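Dioxygenase (Pseudomonas brassicacearum, PDB 5V2D) probably uses an iron centre and dioxygen to cleave the central double bond of lignin-derived stilbenes, as a member of the carotenoid cleavage oxygenase family. Local coordinates at residues 143-154 with 187-198; 239-249 with 304-315. All coordinates share one frame; numbering follows the deposited sequence.

Interaction 1 of 2, residues 143-154 with 187-198. With FE (Fe (III) ion), chain E.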
loop_
_atom_site.group_PDB
_atom_site.type_symbol
_atom_site.label_atom_id
_atom_site.label_comp_id
_atom_site.label_asym_id
_atom_site.label_seq_id
_atom_site.Cartn_x
_atom_site.Cartn_y
_atom_site.Cartn_z
ATOM N N SER A 143 4.434 3.328 -0.240
ATOM C CA SER A 143 5.224 2.118 -0.070
ATOM C C SER A 143 6.674 2.418 0.048
ATOM O O SER A 143 7.149 3.491 -0.274
ATOM C CB SER A 143 5.110 1.185 -1.307
ATOM O OG SER A 143 3.772 0.762 -1.511
ATOM N N VAL A 144 7.424 1.394 0.469
ATOM C CA VAL A 144 8.868 1.440 0.506
ATOM C C VAL A 144 9.408 0.162 -0.075
ATOM O O VAL A 144 8.808 -0.900 0.093
ATOM C CB VAL A 144 9.409 1.703 1.935
ATOM C CG1 VAL A 144 9.242 3.147 2.347
ATOM C CG2 VAL A 144 8.721 0.810 2.972
ATOM N N ILE A 145 10.526 0.240 -0.792
ATOM C CA ILE A 145 11.183 -0.963 -1.311
ATOM C C ILE A 145 12.663 -0.707 -1.475
ATOM O O ILE A 145 13.043 0.388 -1.862
ATOM C CB ILE A 145 10.552 -1.400 -2.652
ATOM C CG1 ILE A 145 10.826 -2.842 -2.917
ATOM C CG2 ILE A 145 11.034 -0.548 -3.845
ATOM C CD1 ILE A 145 10.083 -3.393 -4.099
ATOM N N PRO A 146 13.521 -1.691 -1.143
ATOM C CA PRO A 146 14.959 -1.518 -1.429
ATOM C C PRO A 146 15.239 -1.693 -2.908
ATOM O O PRO A 146 14.710 -2.578 -3.535
ATOM C CB PRO A 146 15.656 -2.699 -0.656
ATOM C CG PRO A 146 14.615 -3.249 0.202
ATOM C CD PRO A 146 13.288 -2.976 -0.494
ATOM N N HIS A 147 16.089 -0.839 -3.446
ATOM C CA HIS A 147 16.479 -0.965 -4.872
ATOM C C HIS A 147 17.810 -0.234 -5.086
ATOM O O HIS A 147 17.990 0.918 -4.706
ATOM C CB HIS A 147 15.383 -0.411 -5.796
ATOM C CG HIS A 147 15.846 -0.213 -7.209
ATOM N ND1 HIS A 147 16.048 -1.284 -8.065
ATOM C CD2 HIS A 147 16.212 0.913 -7.883
ATOM C CE1 HIS A 147 16.464 -0.810 -9.239
ATOM N NE2 HIS A 147 16.581 0.513 -9.160
ATOM N N ASN A 148 18.779 -0.969 -5.670
ATOM C CA ASN A 148 20.060 -0.395 -6.117
ATOM C C ASN A 148 20.721 0.439 -5.053
ATOM O O ASN A 148 21.133 1.599 -5.289
ATOM C CB ASN A 148 19.757 0.459 -7.379
ATOM C CG ASN A 148 20.989 0.854 -8.156
ATOM O OD1 ASN A 148 22.018 0.215 -8.041
ATOM N ND2 ASN A 148 20.862 1.932 -8.977
ATOM N N GLY A 149 20.781 -0.101 -3.853
ATOM C CA GLY A 149 21.545 0.488 -2.782
ATOM C C GLY A 149 20.863 1.598 -1.985
ATOM O O GLY A 149 21.459 2.193 -1.101
ATOM N N VAL A 150 19.605 1.890 -2.327
ATOM C CA VAL A 150 18.799 2.818 -1.549
ATOM C C VAL A 150 17.449 2.217 -1.169
ATOM O O VAL A 150 17.032 1.159 -1.663
ATOM C CB VAL A 150 18.606 4.181 -2.292
ATOM C CG1 VAL A 150 19.933 4.813 -2.607
ATOM C CG2 VAL A 150 17.789 4.057 -3.551
ATOM N N LEU A 151 16.758 2.920 -0.252
ATOM C CA LEU A 151 15.340 2.651 0.009
ATOM C C LEU A 151 14.506 3.660 -0.829
ATOM O O LEU A 151 14.759 4.865 -0.757
ATOM C CB LEU A 151 15.027 2.905 1.478
ATOM C CG LEU A 151 13.607 2.379 1.874
ATOM C CD1 LEU A 151 13.576 0.877 1.896
ATOM C CD2 LEU A 151 13.171 2.920 3.208
ATOM N N LEU A 152 13.559 3.143 -1.610
ATOM C CA LEU A 152 12.647 4.011 -2.361
ATOM C C LEU A 152 11.363 4.171 -1.569
ATOM O O LEU A 152 10.794 3.167 -1.112
ATOM C CB LEU A 152 12.301 3.409 -3.676
ATOM C CG LEU A 152 13.510 3.305 -4.640
ATOM C CD1 LEU A 152 12.991 2.666 -5.926
ATOM C CD2 LEU A 152 14.215 4.633 -4.847
ATOM N N ALA A 153 10.986 5.385 -1.323
ATOM C CA ALA A 153 9.688 5.752 -0.759
ATOM C C ALA A 153 8.842 6.246 -1.912
ATOM O O ALA A 153 9.219 7.171 -2.667
ATOM C CB ALA A 153 9.817 6.855 0.284
ATOM N N LEU A 154 7.717 5.580 -2.120
ATOM C CA LEU A 154 6.966 5.694 -3.352
ATOM C C LEU A 154 5.539 6.241 -3.113
ATOM O O LEU A 154 4.864 5.898 -2.135
ATOM C CB LEU A 154 6.852 4.368 -4.016
ATOM C CG LEU A 154 8.187 3.656 -4.270
ATOM C CD1 LEU A 154 8.165 2.282 -3.559
ATOM C CD2 LEU A 154 8.351 3.452 -5.765
ATOM N N ALA A 187 3.410 3.057 -6.736
ATOM C CA ALA A 187 3.821 2.690 -5.375
ATOM C C ALA A 187 3.709 1.170 -5.173
ATOM O O ALA A 187 3.940 0.710 -4.071
ATOM C CB ALA A 187 2.959 3.437 -4.370
ATOM N N HIS A 188 3.372 0.385 -6.199
ATOM C CA HIS A 188 3.334 -1.059 -6.067
ATOM C C HIS A 188 4.277 -1.809 -7.023
ATOM O O HIS A 188 3.831 -2.715 -7.715
ATOM C CB HIS A 188 1.916 -1.568 -6.167
ATOM C CG HIS A 188 1.193 -1.412 -4.876
ATOM N ND1 HIS A 188 1.544 -2.184 -3.798
ATOM C CD2 HIS A 188 0.210 -0.583 -4.460
ATOM C CE1 HIS A 188 0.807 -1.806 -2.751
ATOM N NE2 HIS A 188 -0.038 -0.872 -3.139
ATOM N N PRO A 189 5.557 -1.435 -7.046
ATOM C CA PRO A 189 6.494 -2.214 -7.798
ATOM C C PRO A 189 6.688 -3.559 -7.140
ATOM O O PRO A 189 6.349 -3.705 -5.921
ATOM C CB PRO A 189 7.771 -1.390 -7.696
ATOM C CG PRO A 189 7.725 -0.767 -6.342
ATOM C CD PRO A 189 6.228 -0.441 -6.183
ATOM N N LYS A 190 7.178 -4.524 -7.900
ATOM C CA LYS A 190 7.482 -5.863 -7.352
ATOM C C LYS A 190 8.946 -6.163 -7.607
ATOM O O LYS A 190 9.506 -5.699 -8.596
ATOM C CB LYS A 190 6.712 -6.919 -8.108
ATOM C CG LYS A 190 5.247 -6.737 -8.402
ATOM C CD LYS A 190 4.464 -6.736 -7.167
ATOM C CE LYS A 190 2.997 -6.520 -7.546
ATOM N NZ LYS A 190 2.308 -5.888 -6.406
ATOM N N LEU A 191 9.543 -6.966 -6.758
ATOM C CA LEU A 191 10.895 -7.576 -7.025
ATOM C C LEU A 191 10.762 -8.982 -7.550
ATOM O O LEU A 191 10.097 -9.875 -6.957
ATOM C CB LEU A 191 11.701 -7.692 -5.748
ATOM C CG LEU A 191 12.072 -6.374 -5.122
ATOM C CD1 LEU A 191 12.774 -6.730 -3.772
ATOM C CD2 LEU A 191 12.947 -5.521 -6.092
ATOM N N ASP A 192 11.348 -9.192 -8.691
ATOM C CA ASP A 192 11.338 -10.514 -9.337
ATOM C C ASP A 192 12.279 -11.401 -8.522
ATOM O O ASP A 192 13.427 -11.086 -8.365
ATOM C CB ASP A 192 11.873 -10.417 -10.767
ATOM C CG ASP A 192 11.819 -11.773 -11.503
ATOM O OD1 ASP A 192 12.491 -12.703 -11.178
ATOM O OD2 ASP A 192 10.992 -12.016 -12.308
ATOM N N PRO A 193 11.781 -12.501 -7.991
ATOM C CA PRO A 193 12.642 -13.259 -7.127
ATOM C C PRO A 193 13.752 -14.005 -7.879
ATOM O O PRO A 193 14.698 -14.380 -7.256
ATOM C CB PRO A 193 11.726 -14.236 -6.431
ATOM C CG PRO A 193 10.648 -14.456 -7.409
ATOM C CD PRO A 193 10.442 -13.089 -8.085
ATOM N N ALA A 194 13.659 -14.210 -9.158
ATOM C CA ALA A 194 14.721 -14.974 -9.858
ATOM C C ALA A 194 15.912 -14.081 -10.223
ATOM O O ALA A 194 17.039 -14.492 -10.038
ATOM C CB ALA A 194 14.154 -15.657 -11.102
ATOM N N THR A 195 15.642 -12.824 -10.621
ATOM C CA THR A 195 16.649 -11.867 -11.096
ATOM C C THR A 195 16.940 -10.716 -10.168
ATOM O O THR A 195 17.923 -10.035 -10.319
ATOM C CB THR A 195 16.172 -11.213 -12.370
ATOM O OG1 THR A 195 14.858 -10.639 -12.164
ATOM C CG2 THR A 195 16.069 -12.218 -13.523
ATOM N N GLY A 196 16.039 -10.440 -9.215
ATOM C CA GLY A 196 16.089 -9.212 -8.428
ATOM C C GLY A 196 15.688 -7.960 -9.227
ATOM O O GLY A 196 15.869 -6.837 -8.703
ATOM N N ASN A 197 15.168 -8.121 -10.460
ATOM C CA ASN A 197 14.696 -6.977 -11.237
ATOM C C ASN A 197 13.525 -6.280 -10.494
ATOM O O ASN A 197 12.687 -6.936 -9.848
ATOM C CB ASN A 197 14.209 -7.372 -12.605
ATOM C CG ASN A 197 15.351 -7.819 -13.560
ATOM O OD1 ASN A 197 16.514 -7.764 -13.205
ATOM N ND2 ASN A 197 14.995 -8.190 -14.758
ATOM N N LEU A 198 13.432 -4.966 -10.719
ATOM C CA LEU A 198 12.325 -4.147 -10.236
ATOM C C LEU A 198 11.345 -4.053 -11.338
ATOM O O LEU A 198 11.673 -3.579 -12.431
ATOM C CB LEU A 198 12.815 -2.775 -9.806
ATOM C CG LEU A 198 11.803 -1.831 -9.161
ATOM C CD1 LEU A 198 11.408 -2.431 -7.834
ATOM C CD2 LEU A 198 12.448 -0.511 -8.904
HETATM FE FE FE E . -1.546 -0.026 -1.901
HETATM O O HOH W 1 15.881 -4.094 -7.533
HETATM O O HOH W 2 -2.541 1.281 -0.653
#
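L198 lays its CD2 methyl over one face of the H147 imidazole, 3.8 Å from the ring centroid and 14° off the normal, a CH-pi contact in which the two side chains cross at about a right angle. CB of N148 sits on the opposite face, and a water in the ring plane joins H147 ND1 to G196 O. With an alanine at H147, the CD2 methyl of L198 would probably lose the ring face it rests on, and the water its ND1 partner. Farther along the hairpin, I145 holds CG1 anti to its own nitrogen (chi1 -158°), which sends CD1 tip to tip against CG of L191 at 3.7 Å, while its CG2 slides past the ring of P189. CD1 of L154 reaches CG of the same proline, and its CB packs on A187. S143 closes the row: OG donates to A187 O over 2.6 Å, 18° from the carbonyl plane, and lies above the rim of the H188 ring. H188 NE2 binds the iron at 2.1 Å. The arrangement joins neighbouring blades of the beta-propeller characteristic of carotenoid cleavage oxygenases, beside their four-histidine iron site.

Interaction 2 of 2, residues 239-249 with 304-315. With FE (Fe (III) ion), chain E.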
loop_
_atom_site.group_PDB
_atom_site.type_symbol
_atom_site.label_atom_id
_atom_site.label_comp_id
_atom_site.label_asym_id
_atom_site.label_seq_id
_atom_site.Cartn_x
_atom_site.Cartn_y
_atom_site.Cartn_z
ATOM N N HIS A 239 -3.819 1.128 -9.215
ATOM C CA HIS A 239 -3.105 1.232 -7.931
ATOM C C HIS A 239 -1.990 0.181 -7.829
ATOM O O HIS A 239 -0.849 0.477 -7.453
ATOM C CB HIS A 239 -4.080 1.214 -6.735
ATOM C CG HIS A 239 -3.381 1.320 -5.405
ATOM N ND1 HIS A 239 -2.640 2.431 -5.051
ATOM C CD2 HIS A 239 -3.194 0.398 -4.427
ATOM C CE1 HIS A 239 -2.116 2.235 -3.853
ATOM N NE2 HIS A 239 -2.418 1.004 -3.471
ATOM N N ASP A 240 -2.371 -1.082 -8.065
ATOM C CA ASP A 240 -1.477 -2.223 -7.935
ATOM C C ASP A 240 -1.458 -2.907 -9.286
ATOM O O ASP A 240 -2.214 -2.556 -10.172
ATOM C CB ASP A 240 -1.996 -3.113 -6.793
ATOM C CG ASP A 240 -0.928 -4.044 -6.185
ATOM O OD1 ASP A 240 0.148 -4.259 -6.821
ATOM O OD2 ASP A 240 -1.215 -4.619 -5.080
ATOM N N PHE A 241 -0.579 -3.858 -9.478
ATOM C CA PHE A 241 -0.545 -4.638 -10.720
ATOM C C PHE A 241 -0.049 -6.030 -10.420
ATOM O O PHE A 241 0.122 -6.367 -9.294
ATOM C CB PHE A 241 0.256 -3.909 -11.829
ATOM C CG PHE A 241 1.733 -4.112 -11.800
ATOM C CD1 PHE A 241 2.460 -3.890 -10.688
ATOM C CD2 PHE A 241 2.401 -4.503 -12.948
ATOM C CE1 PHE A 241 3.860 -4.000 -10.698
ATOM C CE2 PHE A 241 3.807 -4.661 -12.968
ATOM C CZ PHE A 241 4.523 -4.420 -11.845
ATOM N N ALA A 242 0.029 -6.856 -11.446
ATOM C CA ALA A 242 0.483 -8.228 -11.280
ATOM C C ALA A 242 1.536 -8.491 -12.341
ATOM O O ALA A 242 1.395 -8.088 -13.512
ATOM C CB ALA A 242 -0.666 -9.155 -11.473
ATOM N N ALA A 243 2.611 -9.113 -11.914
ATOM C CA ALA A 243 3.683 -9.491 -12.827
ATOM C C ALA A 243 3.929 -10.982 -12.670
ATOM O O ALA A 243 3.878 -11.520 -11.551
ATOM C CB ALA A 243 4.948 -8.678 -12.570
ATOM N N THR A 244 3.952 -11.683 -13.784
ATOM C CA THR A 244 4.172 -13.112 -13.764
ATOM C C THR A 244 5.468 -13.364 -14.502
ATOM O O THR A 244 6.152 -12.432 -14.909
ATOM C CB THR A 244 2.977 -13.917 -14.338
ATOM O OG1 THR A 244 2.905 -13.777 -15.746
ATOM C CG2 THR A 244 1.640 -13.445 -13.772
ATOM N N GLU A 245 5.788 -14.639 -14.713
ATOM C CA GLU A 245 7.038 -14.948 -15.463
ATOM C C GLU A 245 6.973 -14.386 -16.844
ATOM O O GLU A 245 7.927 -13.859 -17.325
ATOM C CB GLU A 245 7.252 -16.477 -15.552
ATOM C CG GLU A 245 7.659 -17.017 -14.157
ATOM C CD GLU A 245 7.526 -18.536 -14.005
ATOM O OE1 GLU A 245 6.378 -19.140 -14.163
ATOM O OE2 GLU A 245 8.612 -19.098 -13.716
ATOM N N ARG A 246 5.825 -14.465 -17.498
ATOM C CA ARG A 246 5.695 -14.038 -18.872
ATOM C C ARG A 246 4.758 -12.886 -19.149
ATOM O O ARG A 246 4.729 -12.416 -20.287
ATOM C CB ARG A 246 5.286 -15.255 -19.736
ATOM C CG ARG A 246 6.453 -16.266 -19.908
ATOM C CD ARG A 246 5.911 -17.640 -20.220
ATOM N NE ARG A 246 5.272 -18.273 -19.046
ATOM C CZ ARG A 246 5.858 -19.044 -18.129
ATOM N NH1 ARG A 246 7.151 -19.319 -18.168
ATOM N NH2 ARG A 246 5.132 -19.534 -17.108
ATOM N N TYR A 247 3.959 -12.442 -18.165
ATOM C CA TYR A 247 2.946 -11.419 -18.429
ATOM C C TYR A 247 2.926 -10.357 -17.332
ATOM O O TYR A 247 3.420 -10.559 -16.227
ATOM C CB TYR A 247 1.549 -12.019 -18.521
ATOM C CG TYR A 247 1.422 -12.902 -19.710
ATOM C CD1 TYR A 247 1.199 -12.382 -20.978
ATOM C CD2 TYR A 247 1.617 -14.274 -19.575
ATOM C CE1 TYR A 247 1.187 -13.192 -22.073
ATOM C CE2 TYR A 247 1.599 -15.121 -20.690
ATOM C CZ TYR A 247 1.354 -14.567 -21.923
ATOM O OH TYR A 247 1.311 -15.327 -23.017
ATOM N N VAL A 248 2.327 -9.227 -17.674
ATOM C CA VAL A 248 2.019 -8.148 -16.747
ATOM C C VAL A 248 0.521 -7.871 -16.912
ATOM O O VAL A 248 0.019 -7.901 -18.010
ATOM C CB VAL A 248 2.859 -6.946 -17.145
ATOM C CG1 VAL A 248 2.461 -5.718 -16.383
ATOM C CG2 VAL A 248 4.308 -7.257 -16.849
ATOM N N VAL A 249 -0.188 -7.593 -15.814
ATOM C CA VAL A 249 -1.602 -7.277 -15.815
ATOM C C VAL A 249 -1.821 -5.957 -15.071
ATOM O O VAL A 249 -1.361 -5.802 -13.922
ATOM C CB VAL A 249 -2.414 -8.367 -15.113
ATOM C CG1 VAL A 249 -3.904 -8.034 -15.144
ATOM C CG2 VAL A 249 -2.139 -9.709 -15.776
ATOM N N HIS A 304 -5.609 -5.079 -3.629
ATOM C CA HIS A 304 -4.186 -5.360 -3.791
ATOM C C HIS A 304 -3.923 -6.777 -4.284
ATOM O O HIS A 304 -4.574 -7.718 -3.872
ATOM C CB HIS A 304 -3.496 -5.183 -2.432
ATOM C CG HIS A 304 -3.390 -3.764 -2.058
ATOM N ND1 HIS A 304 -4.145 -3.189 -1.065
ATOM C CD2 HIS A 304 -2.531 -2.819 -2.486
ATOM C CE1 HIS A 304 -3.803 -1.906 -0.981
ATOM N NE2 HIS A 304 -2.835 -1.669 -1.837
ATOM N N THR A 305 -2.910 -6.918 -5.107
ATOM C CA THR A 305 -2.461 -8.220 -5.562
ATOM C C THR A 305 -1.869 -9.060 -4.461
ATOM O O THR A 305 -0.874 -8.666 -3.833
ATOM C CB THR A 305 -1.417 -8.008 -6.668
ATOM O OG1 THR A 305 -1.997 -7.217 -7.701
ATOM C CG2 THR A 305 -0.918 -9.321 -7.264
ATOM N N LEU A 306 -2.425 -10.245 -4.230
ATOM C CA LEU A 306 -1.774 -11.221 -3.341
ATOM C C LEU A 306 -0.591 -11.813 -4.110
ATOM O O LEU A 306 0.562 -11.691 -3.720
ATOM C CB LEU A 306 -2.729 -12.265 -2.852
ATOM C CG LEU A 306 -2.071 -13.476 -2.189
ATOM C CD1 LEU A 306 -1.173 -13.108 -0.991
ATOM C CD2 LEU A 306 -3.196 -14.441 -1.749
ATOM N N ASN A 307 -0.873 -12.395 -5.252
ATOM C CA ASN A 307 0.136 -12.952 -6.126
ATOM C C ASN A 307 -0.511 -13.251 -7.470
ATOM O O ASN A 307 -1.714 -13.179 -7.618
ATOM C CB ASN A 307 0.862 -14.190 -5.527
ATOM C CG ASN A 307 2.169 -14.482 -6.210
ATOM O OD1 ASN A 307 2.807 -13.606 -6.822
ATOM N ND2 ASN A 307 2.604 -15.740 -6.085
ATOM N N ALA A 308 0.300 -13.579 -8.456
ATOM C CA ALA A 308 -0.142 -13.931 -9.806
ATOM C C ALA A 308 0.857 -14.870 -10.426
ATOM O O ALA A 308 2.013 -14.883 -10.050
ATOM C CB ALA A 308 -0.238 -12.654 -10.655
ATOM N N PHE A 309 0.398 -15.682 -11.358
ATOM C CA PHE A 309 1.288 -16.523 -12.114
ATOM C C PHE A 309 0.618 -16.859 -13.428
ATOM O O PHE A 309 -0.583 -16.595 -13.622
ATOM C CB PHE A 309 1.664 -17.774 -11.293
ATOM C CG PHE A 309 0.518 -18.637 -10.989
ATOM C CD1 PHE A 309 0.165 -19.702 -11.839
ATOM C CD2 PHE A 309 -0.274 -18.377 -9.867
ATOM C CE1 PHE A 309 -0.928 -20.513 -11.543
ATOM C CE2 PHE A 309 -1.404 -19.171 -9.594
ATOM C CZ PHE A 309 -1.721 -20.230 -10.455
ATOM N N ASP A 310 1.356 -17.419 -14.360
ATOM C CA ASP A 310 0.758 -17.780 -15.652
ATOM C C ASP A 310 1.195 -19.199 -16.024
ATOM O O ASP A 310 2.276 -19.654 -15.626
ATOM C CB ASP A 310 1.067 -16.787 -16.756
ATOM C CG ASP A 310 2.520 -16.862 -17.268
ATOM O OD1 ASP A 310 3.388 -16.060 -16.849
ATOM O OD2 ASP A 310 2.777 -17.740 -18.122
ATOM N N GLU A 311 0.353 -19.863 -16.791
ATOM C CA GLU A 311 0.678 -21.219 -17.223
ATOM C C GLU A 311 -0.126 -21.504 -18.484
ATOM O O GLU A 311 -1.344 -21.263 -18.543
ATOM C CB GLU A 311 0.295 -22.215 -16.139
ATOM C CG GLU A 311 0.917 -23.557 -16.408
ATOM C CD GLU A 311 0.358 -24.693 -15.531
ATOM O OE1 GLU A 311 -0.301 -24.446 -14.472
ATOM O OE2 GLU A 311 0.578 -25.861 -15.948
ATOM N N ASP A 312 0.573 -21.923 -19.536
ATOM C CA ASP A 312 -0.040 -22.198 -20.847
ATOM C C ASP A 312 -0.671 -20.946 -21.404
ATOM O O ASP A 312 -0.001 -19.839 -21.572
ATOM C CB ASP A 312 -0.994 -23.438 -20.751
ATOM C CG ASP A 312 -0.217 -24.707 -20.372
ATOM O OD1 ASP A 312 0.918 -24.914 -20.915
ATOM O OD2 ASP A 312 -0.662 -25.481 -19.491
ATOM N N GLY A 313 -1.953 -20.986 -21.724
ATOM C CA GLY A 313 -2.484 -19.699 -22.238
ATOM C C GLY A 313 -2.909 -18.663 -21.182
ATOM O O GLY A 313 -3.552 -17.669 -21.588
ATOM N N LYS A 314 -2.754 -18.980 -19.882
ATOM C CA LYS A 314 -3.656 -18.387 -18.915
ATOM C C LYS A 314 -2.880 -17.672 -17.845
ATOM O O LYS A 314 -1.922 -18.206 -17.284
ATOM C CB LYS A 314 -4.498 -19.464 -18.273
ATOM C CG LYS A 314 -5.426 -20.156 -19.277
ATOM C CD LYS A 314 -5.816 -21.524 -18.783
ATOM C CE LYS A 314 -5.821 -22.423 -20.028
ATOM N NZ LYS A 314 -7.170 -22.966 -20.107
ATOM N N VAL A 315 -3.351 -16.491 -17.520
ATOM C CA VAL A 315 -2.797 -15.693 -16.449
ATOM C C VAL A 315 -3.775 -15.691 -15.260
ATOM O O VAL A 315 -4.963 -15.399 -15.431
ATOM C CB VAL A 315 -2.595 -14.260 -16.966
ATOM C CG1 VAL A 315 -1.920 -13.449 -15.867
ATOM C CG2 VAL A 315 -1.680 -14.290 -18.153
HETATM FE FE FE E . -1.546 -0.026 -1.901
HETATM O O HOH W 3 0.235 -5.979 -3.705
HETATM O O HOH W 4 4.246 -17.207 -13.784
HETATM O O HOH W 2 -2.541 1.281 -0.653
#
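A242 and A308 pack methyl to methyl, CB to CB 3.6 Å, at the middle of an apolar strip between the two segments. T244 extends it with CG2, which lies against the backbone of A308 and F309. V315 then uses both branches: CG1 slides past CG2 of V249 at 3.7 Å, and CG2 rests against CD2 of Y247. The edge of the Y247 ring also faces the D310 carboxylate, the two planes nearly perpendicular at 87°.

Toward the hairpin end, D310 is gripped from several sides. Its CG lies between the backbone nitrogen and the carbonyl carbon (chi1 74°), turning the carboxylate toward the 244-247 turn. There OD1 accepts T244 OG1 on its anti side at 2.6 Å and the backbone N of R246 on its syn side, while OD2 offers its syn lone pair to R246 NE in a 2.7 Å salt bridge. R246 NH2 also reaches D310 O, in the guanidinium plane but above the carbonyl plane. T244 OG1 in turn accepts from Y247 N, an ST motif that ties the turn to the same carboxylate.

At the iron end, T305 OG1 donates to F241 O from above the carbonyl plane. T305 N meets D240 OD2 at 2.9 Å, again from above the carboxylate, whose other oxygen, OD1, is salt-bridged to K190. H239 and H304 bring their NE2 atoms within 3.2 Å because both bind the iron; their ring planes stand at 71°. ND1 of each is hydrogen-bonded to a glutamate, E156 and E372 respectively.

The contact joins the edge strands 242-243 and 301-311 of two four-stranded antiparallel sheets. In the first sheet the adjoining strand 276-283 touches Y247 and V249; strand 345-353 also touches V249, and strand 198-203 lies against F241 and A243.

In the fold
Interactions 1 and 2 follow one another along the chain, their centres about 17 Å apart, and converge on the same iron. H188 comes from interaction 1, H239 and H304 from interaction 2, and H495 completes the four-histidine set; a water bound to the metal at 2.1 Å belongs to both contacts. H188 NE2 lies 3.0 Å from H239 NE2 and 3.2 Å from H304 NE2. A second link lies away from the metal, where K190 NZ forms a 2.7 Å salt bridge with D240 OD1, tying residues 187-198 to 239-249. The carbonyl O of H188 also lies 3.2 Å from CE1 of the F241 ring.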